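Local coordinates for protein flavin reductase (PDB 5CHO) that binds FAD and probably reduces flavin to supply the reduced cofactor to the halogenase of a bacterial two-component tryptophan halogenase system, at residues A[132-136]-A[147-151]. Coordinates in Å, arbitrary orientation, origin at the centre of the assembly. Residue numbers count along the deposited sequence, not the author numbering.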
loop_
_atom_site.group_PDB
_atom_site.type_symbol
_atom_site.label_atom_id
_atom_site.label_comp_id
_atom_site.label_asym_id
_atom_site.label_seq_id
_atom_site.Cartn_x
_atom_site.Cartn_y
_atom_site.Cartn_z
ATOM N N GLY A 132 7.530 -13.304 17.919
ATOM C CA GLY A 132 8.536 -12.278 17.745
ATOM C C GLY A 132 9.261 -12.046 19.056
ATOM O O GLY A 132 8.639 -11.911 20.110
ATOM N N ALA A 133 10.585 -11.998 18.984
ATOM C CA ALA A 133 11.426 -11.913 20.173
ATOM C C ALA A 133 11.174 -10.635 20.975
ATOM O O ALA A 133 11.267 -10.643 22.202
ATOM C CB ALA A 133 12.895 -12.007 19.777
ATOM N N ARG A 134 10.856 -9.546 20.281
ATOM C CA ARG A 134 10.696 -8.245 20.925
ATOM C C ARG A 134 9.278 -7.950 21.401
ATOM O O ARG A 134 9.092 -7.252 22.398
ATOM C CB ARG A 134 11.132 -7.134 19.971
ATOM C CG ARG A 134 12.607 -7.149 19.631
ATOM C CD ARG A 134 13.442 -6.808 20.858
ATOM N NE ARG A 134 13.156 -5.464 21.352
ATOM C CZ ARG A 134 13.669 -4.351 20.838
ATOM N NH1 ARG A 134 14.505 -4.412 19.808
ATOM N NH2 ARG A 134 13.347 -3.170 21.354
ATOM N N THR A 135 8.286 -8.488 20.699
ATOM C CA THR A 135 6.891 -8.140 20.952
ATOM C C THR A 135 6.059 -9.348 21.356
ATOM O O THR A 135 4.952 -9.197 21.870
ATOM C CB THR A 135 6.256 -7.501 19.707
ATOM O OG1 THR A 135 6.233 -8.456 18.639
ATOM C CG2 THR A 135 7.052 -6.276 19.278
ATOM N N GLY A 136 6.594 -10.545 21.130
ATOM C CA GLY A 136 5.836 -11.766 21.338
ATOM C C GLY A 136 4.685 -11.938 20.362
ATOM O O GLY A 136 3.843 -12.814 20.547
ATOM N N PHE A 147 8.133 -8.502 10.285
ATOM C CA PHE A 147 8.373 -7.220 10.940
ATOM C C PHE A 147 7.787 -7.250 12.344
ATOM O O PHE A 147 6.726 -7.833 12.559
ATOM C CB PHE A 147 7.744 -6.043 10.183
ATOM C CG PHE A 147 8.182 -5.911 8.753
ATOM C CD1 PHE A 147 9.264 -5.111 8.405
ATOM C CD2 PHE A 147 7.503 -6.587 7.750
ATOM C CE1 PHE A 147 9.657 -4.990 7.082
ATOM C CE2 PHE A 147 7.887 -6.464 6.430
ATOM C CZ PHE A 147 8.969 -5.668 6.095
ATOM N N GLU A 148 8.480 -6.629 13.293
ATOM C CA GLU A 148 7.882 -6.292 14.582
ATOM C C GLU A 148 7.875 -4.783 14.717
ATOM O O GLU A 148 8.840 -4.115 14.342
ATOM C CB GLU A 148 8.633 -6.920 15.757
ATOM C CG GLU A 148 8.619 -8.432 15.790
ATOM C CD GLU A 148 9.332 -8.979 17.011
ATOM O OE1 GLU A 148 8.670 -9.156 18.055
ATOM O OE2 GLU A 148 10.555 -9.221 16.933
ATOM N N CYS A 149 6.789 -4.252 15.264
ATOM C CA CYS A 149 6.598 -2.814 15.319
ATOM C C CYS A 149 6.049 -2.366 16.658
ATOM O O CYS A 149 5.317 -3.099 17.320
ATOM C CB CYS A 149 5.641 -2.372 14.210
ATOM S SG CYS A 149 6.031 -3.023 12.571
ATOM N N ALA A 150 6.418 -1.152 17.046
ATOM C CA ALA A 150 5.794 -0.472 18.166
ATOM C C ALA A 150 4.888 0.607 17.610
ATOM O O ALA A 150 5.274 1.323 16.688
ATOM C CB ALA A 150 6.833 0.122 19.081
ATOM N N LEU A 151 3.691 0.733 18.168
ATOM C CA LEU A 151 2.749 1.720 17.676
ATOM C C LEU A 151 3.274 3.126 17.956
ATOM O O LEU A 151 3.499 3.513 19.103
ATOM C CB LEU A 151 1.372 1.501 18.305
ATOM C CG LEU A 151 0.273 2.490 17.909
ATOM C CD1 LEU A 151 0.093 2.520 16.399
ATOM C CD2 LEU A 151 -1.034 2.127 18.596
#
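The carboxylate of Glu148 is the hub of this contact. Glu148 OE1 accepts two hydrogen bonds from Thr135, a short one from OG1 at 2.6 Å and one from the backbone N at 2.8 Å (N-H...O angle 137°). Arg134 N adds two weak bonds, at 3.1 Å to OE1 of Glu148 with a bent angle of 127°, and at 3.4 Å to OE2 of Glu148, nearly straight at 166° but long. These amides converge because the loop turns tightly between strands 129-131 and 138-140, closed by a hydrogen bond from Gly136 N to Gly132 O at 2.7 Å, with Gly136 itself at a positive phi of 67°. At Gly132 a side chain would not fit in this geometry, since an ideal CB would lie 2.1 Å from Glu148 OE1. Glu148 supplies 100 of the 190 Å² buried, its extended chi2 (-178°) carrying the carboxylate out from strand 145-157, where OE2 also bonds the Thr169 hydroxyl on neighbouring strand 160-172. Beyond the hydrogen bonds the packing is slight, carbon against oxygen: Thr135 CG2 lies 4.1 Å from Cys149 O, and Arg134 CB 3.7 Å from Glu148 OE1, while the Arg134 guanidinium leads away. Cys149 directs CB away from the loop. Between these segments, the polar link from the hairpin turn to the main sheet thus runs through one buried acidic side chain, whose charge is met by backbone NH groups and hydroxyls, with no salt bridge.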